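Local coordinates for Peptide/nickel transport system substrate-binding protein (Listeria monocytogenes serotype 1/2a, PDB 5KZT) that binds peptides as the extracellular OppA-type substrate-binding protein and probably delivers them for uptake across the membrane, at residues 13-25 / 220-232. Sequence-based numbering, arbitrary orientation.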
loop_
_atom_site.group_PDB
_atom_site.type_symbol
_atom_site.label_atom_id
_atom_site.label_comp_id
_atom_site.label_asym_id
_atom_site.label_seq_id
_atom_site.Cartn_x
_atom_site.Cartn_y
_atom_site.Cartn_z
ATOM N N GLY A 13 22.590 -21.508 14.682
ATOM C CA GLY A 13 21.330 -22.123 15.133
ATOM C C GLY A 13 20.311 -22.352 14.014
ATOM O O GLY A 13 20.576 -22.082 12.843
ATOM N N GLU A 14 19.128 -22.824 14.394
ATOM C CA GLU A 14 18.052 -23.129 13.444
ATOM C C GLU A 14 17.518 -21.869 12.743
ATOM O O GLU A 14 17.179 -20.885 13.389
ATOM C CB GLU A 14 16.914 -23.844 14.175
ATOM C CG GLU A 14 15.779 -24.329 13.292
ATOM C CD GLU A 14 14.688 -25.002 14.098
ATOM O OE1 GLU A 14 13.986 -24.289 14.862
ATOM O OE2 GLU A 14 14.548 -26.251 13.978
ATOM N N GLN A 15 17.421 -21.931 11.420
ATOM C CA GLN A 15 17.042 -20.796 10.613
ATOM C C GLN A 15 15.553 -20.840 10.308
ATOM O O GLN A 15 15.146 -20.969 9.154
ATOM C CB GLN A 15 17.880 -20.764 9.333
ATOM C CG GLN A 15 19.379 -20.661 9.583
ATOM C CD GLN A 15 19.739 -19.379 10.326
ATOM O OE1 GLN A 15 19.412 -18.285 9.877
ATOM N NE2 GLN A 15 20.383 -19.507 11.476
ATOM N N VAL A 16 14.754 -20.711 11.365
ATOM C CA VAL A 16 13.302 -20.658 11.275
ATOM C C VAL A 16 12.869 -19.395 11.996
ATOM O O VAL A 16 13.238 -19.191 13.148
ATOM C CB VAL A 16 12.631 -21.883 11.903
ATOM C CG1 VAL A 16 11.112 -21.718 11.974
ATOM C CG2 VAL A 16 12.990 -23.125 11.109
ATOM N N LEU A 17 12.099 -18.557 11.298
ATOM C CA LEU A 17 11.694 -17.249 11.789
ATOM C C LEU A 17 10.181 -17.266 12.017
ATOM O O LEU A 17 9.436 -17.801 11.193
ATOM C CB LEU A 17 12.101 -16.187 10.780
ATOM C CG LEU A 17 11.747 -14.718 11.018
ATOM C CD1 LEU A 17 12.366 -14.168 12.296
ATOM C CD2 LEU A 17 12.146 -13.887 9.812
ATOM N N ASN A 18 9.740 -16.721 13.150
ATOM C CA ASN A 18 8.317 -16.707 13.543
ATOM C C ASN A 18 7.802 -15.270 13.662
ATOM O O ASN A 18 8.245 -14.504 14.523
ATOM C CB ASN A 18 8.120 -17.441 14.873
ATOM C CG ASN A 18 8.408 -18.918 14.775
ATOM O OD1 ASN A 18 7.908 -19.595 13.889
ATOM N ND2 ASN A 18 9.201 -19.429 15.690
ATOM N N LEU A 19 6.872 -14.913 12.784
ATOM C CA LEU A 19 6.393 -13.541 12.659
ATOM C C LEU A 19 4.902 -13.506 12.905
ATOM O O LEU A 19 4.238 -14.557 12.943
ATOM C CB LEU A 19 6.704 -12.993 11.267
ATOM C CG LEU A 19 8.175 -12.879 10.845
ATOM C CD1 LEU A 19 8.255 -12.323 9.430
ATOM C CD2 LEU A 19 8.992 -12.038 11.816
ATOM N N THR A 20 4.387 -12.293 13.095
ATOM C CA THR A 20 2.956 -12.048 13.187
ATOM C C THR A 20 2.511 -11.091 12.087
ATOM O O THR A 20 3.318 -10.345 11.518
ATOM C CB THR A 20 2.542 -11.429 14.538
ATOM O OG1 THR A 20 2.998 -10.074 14.595
ATOM C CG2 THR A 20 3.098 -12.205 15.696
ATOM N N GLU A 21 1.219 -11.115 11.797
ATOM C CA GLU A 21 0.592 -10.158 10.890
ATOM C C GLU A 21 -0.728 -9.722 11.538
ATOM O O GLU A 21 -1.289 -10.468 12.324
ATOM C CB GLU A 21 0.374 -10.821 9.534
ATOM C CG GLU A 21 -0.107 -9.918 8.398
ATOM C CD GLU A 21 0.761 -8.691 8.171
ATOM O OE1 GLU A 21 1.622 -8.720 7.259
ATOM O OE2 GLU A 21 0.550 -7.676 8.880
ATOM N N SER A 22 -1.208 -8.520 11.218
ATOM C CA SER A 22 -2.377 -7.943 11.889
ATOM C C SER A 22 -3.729 -8.234 11.215
ATOM O O SER A 22 -4.770 -7.824 11.723
ATOM C CB SER A 22 -2.185 -6.433 11.999
ATOM O OG SER A 22 -1.909 -5.888 10.720
ATOM N N ALA A 23 -3.712 -8.933 10.082
ATOM C CA ALA A 23 -4.901 -9.141 9.277
ATOM C C ALA A 23 -4.733 -10.357 8.399
ATOM O O ALA A 23 -3.606 -10.708 8.029
ATOM C CB ALA A 23 -5.165 -7.924 8.408
ATOM N N LEU A 24 -5.867 -10.972 8.065
ATOM C CA LEU A 24 -5.939 -12.042 7.067
ATOM C C LEU A 24 -5.525 -11.458 5.709
ATOM O O LEU A 24 -5.745 -10.269 5.453
ATOM C CB LEU A 24 -7.362 -12.592 6.980
ATOM C CG LEU A 24 -7.784 -13.645 8.007
ATOM C CD1 LEU A 24 -7.653 -13.152 9.428
ATOM C CD2 LEU A 24 -9.221 -14.044 7.716
ATOM N N ILE A 25 -4.948 -12.295 4.857
ATOM C CA ILE A 25 -4.510 -11.859 3.528
ATOM C C ILE A 25 -5.704 -11.499 2.642
ATOM O O ILE A 25 -6.548 -12.350 2.397
ATOM C CB ILE A 25 -3.690 -12.961 2.824
ATOM C CG1 ILE A 25 -2.419 -13.275 3.614
ATOM C CG2 ILE A 25 -3.329 -12.551 1.397
ATOM C CD1 ILE A 25 -1.773 -14.583 3.191
ATOM N N VAL A 220 19.684 -17.450 0.107
ATOM C CA VAL A 220 18.554 -17.552 1.033
ATOM C C VAL A 220 19.002 -18.440 2.180
ATOM O O VAL A 220 19.457 -19.561 1.950
ATOM C CB VAL A 220 17.290 -18.123 0.345
ATOM C CG1 VAL A 220 16.105 -18.110 1.299
ATOM C CG2 VAL A 220 16.960 -17.316 -0.909
ATOM N N LYS A 221 18.910 -17.925 3.402
ATOM C CA LYS A 221 19.408 -18.621 4.606
ATOM C C LYS A 221 18.321 -19.202 5.484
ATOM O O LYS A 221 18.552 -20.191 6.162
ATOM C CB LYS A 221 20.289 -17.676 5.450
ATOM C CG LYS A 221 21.503 -17.092 4.724
ATOM C CD LYS A 221 22.277 -18.147 3.926
ATOM C CE LYS A 221 23.302 -17.567 2.951
ATOM N NZ LYS A 221 24.611 -17.276 3.605
ATOM N N LEU A 222 17.161 -18.568 5.510
ATOM C CA LEU A 222 16.019 -19.073 6.268
ATOM C C LEU A 222 15.407 -20.270 5.546
ATOM O O LEU A 222 15.071 -20.172 4.370
ATOM C CB LEU A 222 14.976 -17.987 6.445
ATOM C CG LEU A 222 15.381 -16.875 7.412
ATOM C CD1 LEU A 222 14.407 -15.707 7.323
ATOM C CD2 LEU A 222 15.504 -17.412 8.824
ATOM N N LYS A 223 15.267 -21.391 6.237
ATOM C CA LYS A 223 14.567 -22.518 5.637
ATOM C C LYS A 223 13.030 -22.342 5.704
ATOM O O LYS A 223 12.325 -22.843 4.851
ATOM C CB LYS A 223 15.051 -23.856 6.227
ATOM C CG LYS A 223 14.600 -24.157 7.625
ATOM C CD LYS A 223 15.380 -25.346 8.190
ATOM C CE LYS A 223 14.908 -25.639 9.594
ATOM N NZ LYS A 223 15.574 -26.800 10.187
ATOM N N GLN A 224 12.530 -21.610 6.709
ATOM C CA GLN A 224 11.091 -21.500 6.954
ATOM C C GLN A 224 10.748 -20.234 7.744
ATOM O O GLN A 224 11.461 -19.865 8.681
ATOM C CB GLN A 224 10.577 -22.742 7.697
ATOM C CG GLN A 224 9.062 -22.768 7.856
ATOM C CD GLN A 224 8.500 -24.165 7.971
ATOM O OE1 GLN A 224 8.962 -25.091 7.298
ATOM N NE2 GLN A 224 7.483 -24.332 8.808
ATOM N N ILE A 225 9.679 -19.565 7.335
ATOM C CA ILE A 225 9.169 -18.383 8.042
ATOM C C ILE A 225 7.697 -18.670 8.334
ATOM O O ILE A 225 6.926 -18.881 7.416
ATOM C CB ILE A 225 9.346 -17.084 7.227
ATOM C CG1 ILE A 225 10.810 -16.884 6.805
ATOM C CG2 ILE A 225 8.845 -15.884 8.010
ATOM C CD1 ILE A 225 10.993 -15.872 5.684
ATOM N N ASN A 226 7.336 -18.718 9.611
ATOM C CA ASN A 226 5.972 -19.015 10.046
ATOM C C ASN A 226 5.294 -17.706 10.395
ATOM O O ASN A 226 5.865 -16.888 11.141
ATOM C CB ASN A 226 5.992 -19.903 11.290
ATOM C CG ASN A 226 6.712 -21.219 11.056
ATOM O OD1 ASN A 226 6.379 -21.947 10.116
ATOM N ND2 ASN A 226 7.703 -21.540 11.901
ATOM N N VAL A 227 4.084 -17.507 9.875
ATOM C CA VAL A 227 3.310 -16.296 10.141
ATOM C C VAL A 227 1.968 -16.657 10.740
ATOM O O VAL A 227 1.306 -17.588 10.263
ATOM C CB VAL A 227 3.068 -15.474 8.853
ATOM C CG1 VAL A 227 2.419 -14.146 9.200
ATOM C CG2 VAL A 227 4.379 -15.265 8.116
ATOM N N GLN A 228 1.572 -15.924 11.781
ATOM C CA GLN A 228 0.235 -16.060 12.376
ATOM C C GLN A 228 -0.396 -14.690 12.564
ATOM O O GLN A 228 0.281 -13.698 12.840
ATOM C CB GLN A 228 0.282 -16.838 13.682
ATOM C CG GLN A 228 1.130 -16.208 14.754
ATOM C CD GLN A 228 1.187 -17.047 16.009
ATOM O OE1 GLN A 228 0.177 -17.242 16.684
ATOM N NE2 GLN A 228 2.371 -17.529 16.342
ATOM N N VAL A 229 -1.707 -14.642 12.411
ATOM C CA VAL A 229 -2.454 -13.423 12.643
ATOM C C VAL A 229 -2.632 -13.156 14.134
ATOM O O VAL A 229 -3.100 -14.015 14.875
ATOM C CB VAL A 229 -3.810 -13.469 11.924
ATOM C CG1 VAL A 229 -4.637 -12.234 12.254
ATOM C CG2 VAL A 229 -3.569 -13.575 10.427
ATOM N N VAL A 230 -2.231 -11.966 14.568
ATOM C CA VAL A 230 -2.382 -11.518 15.969
ATOM C C VAL A 230 -2.883 -10.088 15.893
ATOM O O VAL A 230 -2.310 -9.288 15.182
ATOM C CB VAL A 230 -1.049 -11.527 16.755
ATOM C CG1 VAL A 230 -1.281 -11.051 18.194
ATOM C CG2 VAL A 230 -0.425 -12.923 16.762
ATOM N N GLN A 231 -3.947 -9.779 16.619
ATOM C CA GLN A 231 -4.627 -8.494 16.470
ATOM C C GLN A 231 -4.734 -7.707 17.761
ATOM O O GLN A 231 -5.559 -6.784 17.867
ATOM C CB GLN A 231 -6.009 -8.752 15.908
ATOM C CG GLN A 231 -5.949 -9.450 14.565
ATOM C CD GLN A 231 -7.290 -9.470 13.898
ATOM O OE1 GLN A 231 -8.233 -10.048 14.436
ATOM N NE2 GLN A 231 -7.404 -8.802 12.745
ATOM N N ASP A 232 -3.939 -8.098 18.752
ATOM C CA ASP A 232 -3.818 -7.331 19.967
ATOM C C ASP A 232 -2.422 -7.536 20.559
ATOM O O ASP A 232 -1.867 -8.640 20.534
ATOM C CB ASP A 232 -4.942 -7.670 20.950
ATOM C CG ASP A 232 -4.676 -8.920 21.743
ATOM O OD1 ASP A 232 -4.980 -10.003 21.217
ATOM O OD2 ASP A 232 -4.161 -8.815 22.887
HETATM O O HOH W 1 4.488 -17.006 14.251
#
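Leu17 and Leu19 at the start of the chain meet Leu222 and Ile225 where strand 16-21 pairs in parallel with strand 224-229, adding an edge strand to the mixed four-stranded sheet of this family 5 solute-binding protein. Seven backbone N-H...O=C bonds knit the pair, from Lys223 N to Gln15 O at one end to Val230 N to Glu21 O at the other; the straightest runs from Leu19 N to Asn226 O (177° at the hydrogen).

The tight part is the apolar layer of Leu17, Leu19, Leu222 and Ile225. With CG of Leu17 anti to its own amide nitrogen (chi1 178°), CD2 reaches Leu222 CD1 at 3.8 Å, while Leu19 CD1 packs on Ile225 CG2 at 3.9 Å. Tyr521 and Leu526 close over this layer from the C-terminal part of the chain.

The other face, carrying Val16, Asn18, Thr20, Gln224, Asn226 and Gln228, is more open and largely polar. Thr20 CG2 still meets Val230 CG2 there, and a water donates to Leu19 O and accepts from Gln228 NE2. Looser still is the N-terminal end of the pair, where exposed Lys223 runs past Val16 CG2 and its NZ makes a long salt bridge, 4.0 Å, to Glu14 OE2. At the far end, Gln231 NE2 donates to Ser22 O, and Ser22 itself packs on the bound peptide, so the pairing leads to the ligand site.

Midway along the polar face, Asn18 and Asn226 lie side by side, their amides 18° from coplanar. Gln224 NE2 holds Asn226 OD1 at 2.9 Å, on a lone pair, leaving Asn226 ND2 to donate in plane to Asn18 OD1 at 2.8 Å.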